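PDB 7M1B: galactose-binding-like protein from Bacteroides thetaiotaomicron, which is a SusE-like protein that probably binds carbohydrate at the cell surface, with a potential capacity for glycan degradation. Local coordinates for residues I128-G133 with L138-S143; N217-D222 with G367-Q372; F258-G263 with Q372-Y377; K320-G323 with N329-E332. All coordinates share one frame; numbering follows the deposited sequence.

Contact 1. Residues I128-G133 with L138-S143; sequences IHTTNG and LIFDVS
Ile-128 and Val-142 meet end-on through their methyls, and Ile-128 CD1 stops 3.5 Å from Val-142 CG2, tighter than usual for two methyl groups. Val-142 CG1 is turned anti to the backbone N (chi1 179°), which leaves CG2 beside that nitrogen as the branch that takes the isoleucine tip. Two residues on, Thr-130 presents its methyl group to the edge of the Phe-140 ring: CG2 lies near the ring plane, 3.6 Å from Phe-140 CZ, with the threonine crossing the phenylalanine at a slant. At the loop end Asn-132 and Leu-138 point at each other from the two layers. Leu-138 CD1 sits above the side-chain amide plane, 3.8 Å from Asn-132 CG and almost as near to OD1 and ND2. The segments run nearly antiparallel yet belong to separate sheets, so the contact spans the interior of a beta sandwich; Phe-166 lies edge-to-face with Phe-140 and Ile-164 packs against Leu-138. No hydrogen bond or charge pair joins 128-133 to 138-143. The two layers are held here by alternate side chains and dispersion contacts, while the hydroxyl of Thr-130 bonds to the Ala-113 carbonyl of helix 109-115, and ND2 of Asn-132 to the carbonyls of Asn-136, in the connecting turn, and Val-161.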
loop_
_atom_site.group_PDB
_atom_site.type_symbol
_atom_site.label_atom_id
_atom_site.label_comp_id
_atom_site.label_asym_id
_atom_site.label_seq_id
_atom_site.Cartn_x
_atom_site.Cartn_y
_atom_site.Cartn_z
ATOM N N ILE A 128 -4.139 -5.216 -16.471
ATOM C CA ILE A 128 -4.158 -6.309 -17.457
ATOM C C ILE A 128 -3.190 -7.393 -17.016
ATOM O O ILE A 128 -2.036 -7.076 -16.729
ATOM C CB ILE A 128 -3.781 -5.773 -18.842
ATOM C CG1 ILE A 128 -4.852 -4.805 -19.342
ATOM C CG2 ILE A 128 -3.629 -6.942 -19.815
ATOM C CD1 ILE A 128 -4.456 -3.999 -20.551
ATOM N N HIS A 129 -3.657 -8.642 -16.915
ATOM C CA HIS A 129 -2.778 -9.735 -16.519
ATOM C C HIS A 129 -3.001 -10.951 -17.412
ATOM O O HIS A 129 -4.113 -11.238 -17.849
ATOM C CB HIS A 129 -2.806 -10.059 -15.017
ATOM C CG HIS A 129 -4.156 -10.213 -14.415
ATOM N ND1 HIS A 129 -4.572 -11.393 -13.819
ATOM C CD2 HIS A 129 -5.169 -9.326 -14.282
ATOM C CE1 HIS A 129 -5.799 -11.221 -13.336
ATOM N NE2 HIS A 129 -6.186 -9.962 -13.626
ATOM N N THR A 130 -1.901 -11.653 -17.691
ATOM C CA THR A 130 -1.989 -12.902 -18.461
ATOM C C THR A 130 -0.789 -13.766 -18.137
ATOM O O THR A 130 0.029 -13.353 -17.314
ATOM C CB THR A 130 -2.260 -12.647 -19.949
ATOM O OG1 THR A 130 -2.708 -13.873 -20.528
ATOM C CG2 THR A 130 -1.059 -12.082 -20.673
ATOM N N THR A 131 -0.714 -14.935 -18.801
ATOM C CA THR A 131 0.351 -15.905 -18.546
ATOM C C THR A 131 1.247 -16.090 -19.765
ATOM O O THR A 131 0.848 -15.944 -20.936
ATOM C CB THR A 131 -0.221 -17.230 -18.023
ATOM O OG1 THR A 131 0.863 -18.102 -17.681
ATOM C CG2 THR A 131 -1.099 -17.888 -19.065
ATOM N N ASN A 132 2.495 -16.433 -19.464
ATOM C CA ASN A 132 3.552 -16.448 -20.462
ATOM C C ASN A 132 4.647 -17.357 -19.920
ATOM O O ASN A 132 5.772 -16.906 -19.703
ATOM C CB ASN A 132 4.024 -15.007 -20.698
ATOM C CG ASN A 132 5.150 -14.834 -21.696
ATOM O OD1 ASN A 132 5.267 -15.622 -22.642
ATOM N ND2 ASN A 132 5.947 -13.772 -21.510
ATOM N N GLY A 133 4.296 -18.634 -19.690
ATOM C CA GLY A 133 5.188 -19.600 -19.046
ATOM C C GLY A 133 6.505 -19.817 -19.802
ATOM O O GLY A 133 7.509 -20.333 -19.224
ATOM N N LEU A 138 6.315 -10.384 -25.770
ATOM C CA LEU A 138 4.962 -10.076 -26.217
ATOM C C LEU A 138 4.841 -8.546 -26.205
ATOM O O LEU A 138 5.680 -7.931 -25.526
ATOM C CB LEU A 138 3.963 -10.769 -25.262
ATOM C CG LEU A 138 4.015 -12.313 -25.252
ATOM C CD1 LEU A 138 3.093 -12.836 -24.139
ATOM C CD2 LEU A 138 3.588 -12.907 -26.612
ATOM N N ILE A 139 3.976 -8.011 -27.082
ATOM C CA ILE A 139 3.668 -6.565 -27.214
ATOM C C ILE A 139 2.158 -6.405 -27.076
ATOM O O ILE A 139 1.383 -6.980 -27.853
ATOM C CB ILE A 139 4.179 -6.085 -28.601
ATOM C CG1 ILE A 139 5.515 -6.741 -28.971
ATOM C CG2 ILE A 139 4.288 -4.539 -28.663
ATOM C CD1 ILE A 139 6.696 -6.244 -28.161
ATOM N N PHE A 140 1.767 -5.650 -26.053
ATOM C CA PHE A 140 0.347 -5.473 -25.841
ATOM C C PHE A 140 -0.045 -4.079 -26.307
ATOM O O PHE A 140 0.553 -3.111 -25.850
ATOM C CB PHE A 140 0.052 -5.641 -24.353
ATOM C CG PHE A 140 0.214 -7.044 -23.813
ATOM C CD1 PHE A 140 1.479 -7.588 -23.577
ATOM C CD2 PHE A 140 -0.898 -7.836 -23.537
ATOM C CE1 PHE A 140 1.616 -8.861 -23.036
ATOM C CE2 PHE A 140 -0.765 -9.103 -22.979
ATOM C CZ PHE A 140 0.485 -9.612 -22.721
ATOM N N ASP A 141 -1.016 -3.994 -27.229
ATOM C CA ASP A 141 -1.483 -2.691 -27.695
ATOM C C ASP A 141 -2.864 -2.473 -27.089
ATOM O O ASP A 141 -3.774 -3.264 -27.360
ATOM C CB ASP A 141 -1.621 -2.646 -29.225
ATOM C CG ASP A 141 -0.278 -2.617 -29.930
ATOM O OD1 ASP A 141 0.593 -1.815 -29.487
ATOM O OD2 ASP A 141 -0.101 -3.415 -30.896
ATOM N N VAL A 142 -3.032 -1.405 -26.288
ATOM C CA VAL A 142 -4.283 -1.249 -25.533
ATOM C C VAL A 142 -4.997 0.033 -25.991
ATOM O O VAL A 142 -4.384 1.166 -25.924
ATOM C CB VAL A 142 -4.086 -1.208 -23.999
ATOM C CG1 VAL A 142 -5.424 -1.014 -23.300
ATOM C CG2 VAL A 142 -3.389 -2.465 -23.492
ATOM N N SER A 143 -6.207 -0.164 -26.560
ATOM C CA SER A 143 -6.893 0.942 -27.220
ATOM C C SER A 143 -8.116 1.381 -26.429
ATOM O O SER A 143 -8.767 0.574 -25.757
ATOM C CB SER A 143 -7.269 0.586 -28.647
ATOM O OG SER A 143 -6.138 0.134 -29.384
#

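Contact 2. Residues N217-D222 with G367-Q372; sequences NDIKMD and GLVVMQ
No ring takes part between Ile-219, Met-221 and Val-369; the flat group of the contact is the peptide carbonyl of Val-369. Met-221 comes over one face of it, with CE 3.7 Å from Val-369 O and well out of the carbonyl plane, and SD on the same side at 3.8 Å from that oxygen. The methyl also touches one valine branch, Met-221 CE being 3.9 Å from Val-369 CG1. To get there the methionine chain folds twice beyond CG (chi2 -67°, chi3 -77°), and this carries its end nearer the valine than the start of the side chain would suggest. Ile-219 covers the other branch: its CD1 lies 3.9 Å from Val-369 CG2 and only slightly farther from CB. Both side chains lie roughly perpendicular to the valine. The contact is apolar apart from the carbonyl oxygen; the thioether end only packs against that oxygen, with no hydrogen bond between the segments. Val-369 packs on Ile-289 as well, and its backbone bonds to Gly-246. The loop 217-222 is fixed beside strand 256-274, where Ile-219 bonds through its backbone to Trp-257 and rests its side chain on Val-256. Met-221 touches Ala-244 of strand 244-245, and the valine stands just ahead of strand 370-380, which pairs with 244-245 and 256-274 in the sheet.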
loop_
_atom_site.group_PDB
_atom_site.type_symbol
_atom_site.label_atom_id
_atom_site.label_comp_id
_atom_site.label_asym_id
_atom_site.label_seq_id
_atom_site.Cartn_x
_atom_site.Cartn_y
_atom_site.Cartn_z
ATOM N N ASN A 217 3.087 -12.655 18.054
ATOM C CA ASN A 217 4.426 -12.146 17.841
ATOM C C ASN A 217 4.438 -10.679 17.357
ATOM O O ASN A 217 5.511 -10.176 16.921
ATOM C CB ASN A 217 5.111 -13.014 16.790
ATOM C CG ASN A 217 4.430 -13.017 15.435
ATOM O OD1 ASN A 217 3.551 -12.217 15.150
ATOM N ND2 ASN A 217 4.905 -13.832 14.501
ATOM N N ASP A 218 3.380 -9.928 17.720
ATOM C CA ASP A 218 3.350 -8.521 17.341
ATOM C C ASP A 218 3.916 -7.678 18.493
ATOM O O ASP A 218 3.983 -8.112 19.663
ATOM C CB ASP A 218 1.895 -8.038 17.274
ATOM C CG ASP A 218 1.113 -8.510 16.075
ATOM O OD1 ASP A 218 1.694 -9.179 15.165
ATOM O OD2 ASP A 218 -0.061 -8.248 16.004
ATOM N N ILE A 219 4.477 -6.496 18.162
ATOM C CA ILE A 219 4.778 -5.517 19.219
ATOM C C ILE A 219 3.463 -4.988 19.761
ATOM O O ILE A 219 2.506 -4.777 18.997
ATOM C CB ILE A 219 5.705 -4.349 18.773
ATOM C CG1 ILE A 219 5.140 -3.564 17.578
ATOM C CG2 ILE A 219 7.114 -4.892 18.440
ATOM C CD1 ILE A 219 5.915 -2.297 17.221
ATOM N N LYS A 220 3.517 -4.609 21.027
ATOM C CA LYS A 220 2.410 -3.989 21.734
ATOM C C LYS A 220 2.444 -2.475 21.459
ATOM O O LYS A 220 3.539 -1.857 21.447
ATOM C CB LYS A 220 2.509 -4.270 23.230
ATOM C CG LYS A 220 2.205 -5.694 23.684
ATOM C CD LYS A 220 2.272 -5.851 25.211
ATOM C CE LYS A 220 2.098 -7.269 25.685
ATOM N NZ LYS A 220 2.455 -7.440 27.125
ATOM N N MET A 221 1.231 -1.871 21.343
ATOM C CA MET A 221 1.161 -0.454 20.983
ATOM C C MET A 221 0.255 0.280 21.996
ATOM O O MET A 221 -0.425 1.233 21.613
ATOM C CB MET A 221 0.702 -0.255 19.528
ATOM C CG MET A 221 1.816 -0.721 18.496
ATOM S SD MET A 221 3.249 0.361 18.588
ATOM C CE MET A 221 2.630 1.770 17.702
ATOM N N ASP A 222 0.216 -0.232 23.220
ATOM C CA ASP A 222 -0.712 0.286 24.246
ATOM C C ASP A 222 0.043 0.994 25.385
ATOM O O ASP A 222 -0.509 1.191 26.498
ATOM C CB ASP A 222 -1.576 -0.865 24.828
ATOM C CG ASP A 222 -0.785 -1.872 25.604
ATOM O OD1 ASP A 222 0.447 -1.865 25.445
ATOM O OD2 ASP A 222 -1.441 -2.659 26.342
ATOM N N GLY A 367 15.003 1.507 18.970
ATOM C CA GLY A 367 13.995 0.461 18.942
ATOM C C GLY A 367 12.755 1.014 19.649
ATOM O O GLY A 367 12.494 0.636 20.759
ATOM N N LEU A 368 11.957 1.774 18.861
ATOM C CA LEU A 368 10.713 2.318 19.463
ATOM C C LEU A 368 9.816 2.725 18.296
ATOM O O LEU A 368 10.286 3.363 17.359
ATOM C CB LEU A 368 11.003 3.533 20.333
ATOM C CG LEU A 368 9.748 4.149 20.980
ATOM C CD1 LEU A 368 9.117 3.176 21.972
ATOM C CD2 LEU A 368 10.041 5.493 21.640
ATOM N N VAL A 369 8.531 2.357 18.345
ATOM C CA VAL A 369 7.585 2.756 17.304
ATOM C C VAL A 369 6.533 3.641 17.958
ATOM O O VAL A 369 5.854 3.122 18.813
ATOM C CB VAL A 369 6.984 1.469 16.681
ATOM C CG1 VAL A 369 5.941 1.859 15.625
ATOM C CG2 VAL A 369 8.106 0.678 15.957
ATOM N N VAL A 370 6.295 4.831 17.356
ATOM C CA VAL A 370 5.266 5.717 17.918
ATOM C C VAL A 370 4.728 6.453 16.682
ATOM O O VAL A 370 5.523 6.935 15.865
ATOM C CB VAL A 370 5.813 6.784 18.883
ATOM C CG1 VAL A 370 4.645 7.638 19.418
ATOM C CG2 VAL A 370 6.477 6.123 20.088
ATOM N N MET A 371 3.416 6.425 16.477
ATOM C CA MET A 371 2.836 7.174 15.331
ATOM C C MET A 371 1.584 7.914 15.748
ATOM O O MET A 371 1.063 7.661 16.799
ATOM C CB MET A 371 2.529 6.189 14.213
ATOM C CG MET A 371 3.872 5.765 13.478
ATOM S SD MET A 371 5.084 7.085 12.792
ATOM C CE MET A 371 4.149 7.483 11.317
ATOM N N GLN A 372 1.039 8.780 14.846
ATOM C CA GLN A 372 -0.095 9.623 15.286
ATOM C C GLN A 372 -1.375 9.152 14.588
ATOM O O GLN A 372 -2.461 9.213 15.176
ATOM C CB GLN A 372 0.130 11.103 14.872
ATOM C CG GLN A 372 -0.913 12.088 15.361
ATOM C CD GLN A 372 -0.507 13.442 14.826
ATOM O OE1 GLN A 372 -0.828 13.814 13.671
ATOM N NE2 GLN A 372 0.154 14.238 15.653
#

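Contact 3. Residues F258-G263 with Q372-Y377; sequences FTFDMG and QQLWFY
Phe-260 swings its CG between the backbone N and the carbonyl carbon (chi1 54°), sending the ring across to Phe-376, whose own CG stands anti to its carbonyl carbon. The two side chains approach head-on from the facing strands and meet as an offset edge-to-face pair: the edge of Phe-260 is turned to the face of Phe-376, centroids 5.8 Å apart and planes at 83°. The nearest atoms are Phe-260 CZ and Phe-376 CE1, 3.9 Å apart. Met-262 joins the same ring in an oblique Met-aromatic contact, its SD 4.1 Å from Phe-376 CD2. Leu-374 fills in beside the pair, CD1 lying 4.1 Å from Phe-260 CE2. The strands 258-262 and 373-377 do not pair through their backbones here; their axes pass 10.8 Å apart at 44°, as in facing layers of the beta sandwich expected of a galactose-binding-like domain. Phe-260 also meets Phe-232, and Phe-357 packs on Leu-374. On the far side of strand 373-377, Trp-375 NE1 gives an in-plane bond to a lone pair of Gln-373 OE1. Gln-372 and Gln-373 form a classic beta bulge facing Trp-274, where strand 370-380 departs from regular pairing. Between the two segments there is no hydrogen bond: edge-to-face, sulfur-aromatic and aliphatic contacts join the layers, the ring pair probably with some electrostatic benefit, consistent with a hydrophobic core.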
loop_
_atom_site.group_PDB
_atom_site.type_symbol
_atom_site.label_atom_id
_atom_site.label_comp_id
_atom_site.label_asym_id
_atom_site.label_seq_id
_atom_site.Cartn_x
_atom_site.Cartn_y
_atom_site.Cartn_z
ATOM N N PHE A 258 3.175 -4.680 13.735
ATOM C CA PHE A 258 1.893 -4.663 14.412
ATOM C C PHE A 258 0.790 -4.927 13.385
ATOM O O PHE A 258 1.026 -4.851 12.181
ATOM C CB PHE A 258 1.606 -3.387 15.226
ATOM C CG PHE A 258 1.616 -2.104 14.414
ATOM C CD1 PHE A 258 0.634 -1.834 13.501
ATOM C CD2 PHE A 258 2.627 -1.165 14.551
ATOM C CE1 PHE A 258 0.641 -0.657 12.756
ATOM C CE2 PHE A 258 2.635 0.018 13.833
ATOM C CZ PHE A 258 1.654 0.268 12.905
ATOM N N THR A 259 -0.383 -5.324 13.912
ATOM C CA THR A 259 -1.483 -5.863 13.118
ATOM C C THR A 259 -2.777 -5.175 13.487
ATOM O O THR A 259 -3.098 -5.035 14.680
ATOM C CB THR A 259 -1.707 -7.391 13.317
ATOM O OG1 THR A 259 -0.425 -8.037 13.247
ATOM C CG2 THR A 259 -2.678 -7.962 12.316
ATOM N N PHE A 260 -3.544 -4.765 12.446
ATOM C CA PHE A 260 -4.869 -4.249 12.787
ATOM C C PHE A 260 -5.898 -4.752 11.758
ATOM O O PHE A 260 -5.533 -5.348 10.735
ATOM C CB PHE A 260 -4.910 -2.709 12.830
ATOM C CG PHE A 260 -4.431 -1.959 11.622
ATOM C CD1 PHE A 260 -5.347 -1.659 10.628
ATOM C CD2 PHE A 260 -3.090 -1.609 11.461
ATOM C CE1 PHE A 260 -4.928 -0.875 9.540
ATOM C CE2 PHE A 260 -2.679 -0.863 10.361
ATOM C CZ PHE A 260 -3.600 -0.485 9.392
ATOM N N ASP A 261 -7.163 -4.609 12.108
ATOM C CA ASP A 261 -8.279 -5.048 11.260
ATOM C C ASP A 261 -8.901 -3.767 10.702
ATOM O O ASP A 261 -9.458 -2.946 11.472
ATOM C CB ASP A 261 -9.231 -5.891 12.135
ATOM C CG ASP A 261 -10.462 -6.432 11.440
ATOM O OD1 ASP A 261 -10.558 -6.195 10.236
ATOM O OD2 ASP A 261 -11.371 -6.988 12.154
ATOM N N MET A 262 -9.061 -3.673 9.414
ATOM C CA MET A 262 -9.769 -2.548 8.786
ATOM C C MET A 262 -11.298 -2.623 9.020
ATOM O O MET A 262 -11.988 -1.624 8.886
ATOM C CB MET A 262 -9.507 -2.472 7.289
ATOM C CG MET A 262 -7.967 -2.194 6.990
ATOM S SD MET A 262 -7.810 -1.571 5.283
ATOM C CE MET A 262 -8.298 -3.055 4.407
ATOM N N GLY A 263 -11.803 -3.792 9.418
ATOM C CA GLY A 263 -13.206 -4.002 9.706
ATOM C C GLY A 263 -14.088 -4.167 8.456
ATOM O O GLY A 263 -15.329 -4.340 8.565
ATOM N N GLN A 372 1.039 8.780 14.846
ATOM C CA GLN A 372 -0.095 9.623 15.286
ATOM C C GLN A 372 -1.375 9.152 14.588
ATOM O O GLN A 372 -2.461 9.213 15.176
ATOM C CB GLN A 372 0.130 11.103 14.872
ATOM C CG GLN A 372 -0.913 12.088 15.361
ATOM C CD GLN A 372 -0.507 13.442 14.826
ATOM O OE1 GLN A 372 -0.828 13.814 13.671
ATOM N NE2 GLN A 372 0.154 14.238 15.653
ATOM N N GLN A 373 -1.303 8.779 13.307
ATOM C CA GLN A 373 -2.569 8.585 12.543
ATOM C C GLN A 373 -2.288 7.834 11.246
ATOM O O GLN A 373 -1.230 8.076 10.637
ATOM C CB GLN A 373 -3.229 9.951 12.247
ATOM C CG GLN A 373 -4.707 9.822 11.851
ATOM C CD GLN A 373 -5.747 9.690 12.970
ATOM O OE1 GLN A 373 -6.911 9.452 12.676
ATOM N NE2 GLN A 373 -5.337 9.496 14.218
ATOM N N LEU A 374 -3.269 7.002 10.786
ATOM C CA LEU A 374 -3.140 6.333 9.469
ATOM C C LEU A 374 -4.521 6.356 8.810
ATOM O O LEU A 374 -5.511 5.987 9.497
ATOM C CB LEU A 374 -2.816 4.855 9.654
ATOM C CG LEU A 374 -1.446 4.549 10.216
ATOM C CD1 LEU A 374 -1.333 3.038 10.449
ATOM C CD2 LEU A 374 -0.389 5.029 9.205
ATOM N N TRP A 375 -4.616 7.014 7.647
ATOM C CA TRP A 375 -5.873 6.969 6.907
ATOM C C TRP A 375 -5.691 6.152 5.639
ATOM O O TRP A 375 -4.779 6.426 4.893
ATOM C CB TRP A 375 -6.316 8.389 6.532
ATOM C CG TRP A 375 -6.806 9.231 7.680
ATOM C CD1 TRP A 375 -6.833 8.864 8.999
ATOM C CD2 TRP A 375 -7.213 10.606 7.580
ATOM N NE1 TRP A 375 -7.305 9.928 9.732
ATOM C CE2 TRP A 375 -7.537 11.010 8.884
ATOM C CE3 TRP A 375 -7.433 11.514 6.503
ATOM C CZ2 TRP A 375 -7.999 12.309 9.168
ATOM C CZ3 TRP A 375 -7.907 12.777 6.818
ATOM C CH2 TRP A 375 -8.192 13.192 8.126
ATOM N N PHE A 376 -6.622 5.214 5.370
ATOM C CA PHE A 376 -6.511 4.310 4.213
ATOM C C PHE A 376 -7.582 4.704 3.183
ATOM O O PHE A 376 -8.697 5.048 3.575
ATOM C CB PHE A 376 -6.700 2.863 4.640
ATOM C CG PHE A 376 -5.430 2.236 5.162
ATOM C CD1 PHE A 376 -4.712 2.786 6.195
ATOM C CD2 PHE A 376 -4.876 1.147 4.465
ATOM C CE1 PHE A 376 -3.521 2.172 6.583
ATOM C CE2 PHE A 376 -3.705 0.542 4.876
ATOM C CZ PHE A 376 -2.965 1.159 5.844
ATOM N N TYR A 377 -7.243 4.540 1.917
ATOM C CA TYR A 377 -8.142 4.879 0.834
ATOM C C TYR A 377 -8.297 3.684 -0.060
ATOM O O TYR A 377 -7.325 2.960 -0.254
ATOM C CB TYR A 377 -7.652 6.073 0.001
ATOM C CG TYR A 377 -7.620 7.363 0.797
ATOM C CD1 TYR A 377 -6.528 7.643 1.637
ATOM C CD2 TYR A 377 -8.678 8.255 0.773
ATOM C CE1 TYR A 377 -6.490 8.789 2.417
ATOM C CE2 TYR A 377 -8.657 9.420 1.535
ATOM C CZ TYR A 377 -7.556 9.684 2.352
ATOM O OH TYR A 377 -7.510 10.837 3.093
#

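Contact 4. Residues K320-G323 with N329-E332; sequences KPSG and NSEE
Asn-329 opens the run into the N-cap of helix 331-338, which lies against the type I beta turn Lys-320 to Gly-323. Its OD1 meets the end of the extended Lys-320 chain, which runs roughly perpendicular to the asparagine; OD1 stands 3.4 Å from Lys-320 CE. A water lies 2.8 Å from the same Asn-329 OD1, and its bond to Lys-320 NZ is only weak. The ammonium is gripped more firmly by the carbonyls of Ser-328 and Trp-324, and Asn-329 ND2 is bound to the carbonyl of Tyr-283. Ser-330 comes next, at the N-cap itself. Its OG, set between the backbone N and the carbonyl carbon (chi1 73°), caps a backbone N of the helix just beyond Glu-332, while its own N bonds to Asp-333 OD2, a reciprocal pattern that fits a capping box. The same OG lies 3.6 Å from Ser-322 CB, so the turn packs on the cap. Ser-322 OG bonds to Asp-333 OD2, tying the turn to the first turn of the helix. Glu-332, with CG anti to its backbone N and the chain extended beyond, reaches over Pro-321. The carboxylate lies flat over the proline carbon: Pro-321 CB sits directly above its plane, 3.5 Å from Glu-332 CD.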
loop_
_atom_site.group_PDB
_atom_site.type_symbol
_atom_site.label_atom_id
_atom_site.label_comp_id
_atom_site.label_asym_id
_atom_site.label_seq_id
_atom_site.Cartn_x
_atom_site.Cartn_y
_atom_site.Cartn_z
ATOM N N LYS A 320 12.638 12.702 5.093
ATOM C CA LYS A 320 12.910 13.931 5.843
ATOM C C LYS A 320 13.399 14.983 4.848
ATOM O O LYS A 320 14.517 14.869 4.394
ATOM C CB LYS A 320 13.913 13.723 6.974
ATOM C CG LYS A 320 14.061 14.933 7.888
ATOM C CD LYS A 320 15.082 14.574 9.013
ATOM C CE LYS A 320 15.116 15.693 10.054
ATOM N NZ LYS A 320 16.106 15.371 11.129
ATOM N N PRO A 321 12.591 15.936 4.355
ATOM C CA PRO A 321 13.036 16.826 3.256
ATOM C C PRO A 321 14.423 17.458 3.428
ATOM O O PRO A 321 15.211 17.542 2.475
ATOM C CB PRO A 321 11.978 17.939 3.254
ATOM C CG PRO A 321 10.718 17.211 3.686
ATOM C CD PRO A 321 11.197 16.232 4.772
ATOM N N SER A 322 14.739 17.912 4.645
ATOM C CA SER A 322 16.035 18.561 4.884
ATOM C C SER A 322 17.218 17.592 4.827
ATOM O O SER A 322 18.381 18.007 4.589
ATOM C CB SER A 322 16.003 19.166 6.262
ATOM O OG SER A 322 16.055 18.097 7.234
ATOM N N GLY A 323 16.962 16.320 5.180
ATOM C CA GLY A 323 18.030 15.343 5.337
ATOM C C GLY A 323 18.927 15.663 6.560
ATOM O O GLY A 323 19.986 15.057 6.731
ATOM N N ASN A 329 15.166 19.479 13.051
ATOM C CA ASN A 329 14.105 19.449 12.047
ATOM C C ASN A 329 14.002 20.846 11.422
ATOM O O ASN A 329 13.832 21.812 12.170
ATOM C CB ASN A 329 12.764 19.073 12.687
ATOM C CG ASN A 329 12.768 17.683 13.312
ATOM O OD1 ASN A 329 13.460 16.792 12.871
ATOM N ND2 ASN A 329 11.909 17.466 14.268
ATOM N N SER A 330 13.914 20.927 10.084
ATOM C CA SER A 330 13.783 22.228 9.425
ATOM C C SER A 330 12.313 22.664 9.491
ATOM O O SER A 330 11.432 21.805 9.726
ATOM C CB SER A 330 14.260 22.202 8.000
ATOM O OG SER A 330 13.343 21.492 7.163
ATOM N N GLU A 331 12.032 23.922 9.094
ATOM C CA GLU A 331 10.658 24.378 8.998
ATOM C C GLU A 331 9.914 23.553 7.943
ATOM O O GLU A 331 8.739 23.191 8.158
ATOM C CB GLU A 331 10.611 25.851 8.577
ATOM C CG GLU A 331 10.891 26.810 9.726
ATOM C CD GLU A 331 11.165 28.260 9.324
ATOM O OE1 GLU A 331 10.853 28.660 8.147
ATOM O OE2 GLU A 331 11.700 28.999 10.181
ATOM N N GLU A 332 10.595 23.252 6.830
ATOM C CA GLU A 332 10.051 22.437 5.743
ATOM C C GLU A 332 9.762 21.006 6.219
ATOM O O GLU A 332 8.666 20.493 5.949
ATOM C CB GLU A 332 11.039 22.376 4.573
ATOM C CG GLU A 332 10.531 21.526 3.430
ATOM C CD GLU A 332 11.536 21.241 2.311
ATOM O OE1 GLU A 332 12.788 21.467 2.493
ATOM O OE2 GLU A 332 11.089 20.830 1.233
HETATM O O HOH W 1 14.802 14.787 14.305
#

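Contacts 1, 2 and 3 are buried, whereas contact 4 lies on the surface, and the chemistry follows: mostly carbon, aromatic and sulfur contacts inside, with one asparagine amide in contact 1; a lysine, carboxylate, serines and water outside. Contact 1 sits on the opposite side of the chain's centre from contacts 2 and 3, its centre about 34 Å from that of contact 3. Contacts 2 and 3 share Gln-372 and strand 370-380, and their centres are about 13 Å apart; Phe-258 of contact 3 packs against Met-221 and Val-369 of contact 2, while Asp-218 OD2 probably hydrogen-bonds Thr-259 OG1. Contact 4 is nested in the chain between their segments, yet touches neither. It closes a short local excursion, whereas contacts 2 and 3 join parts more than 100 residues apart.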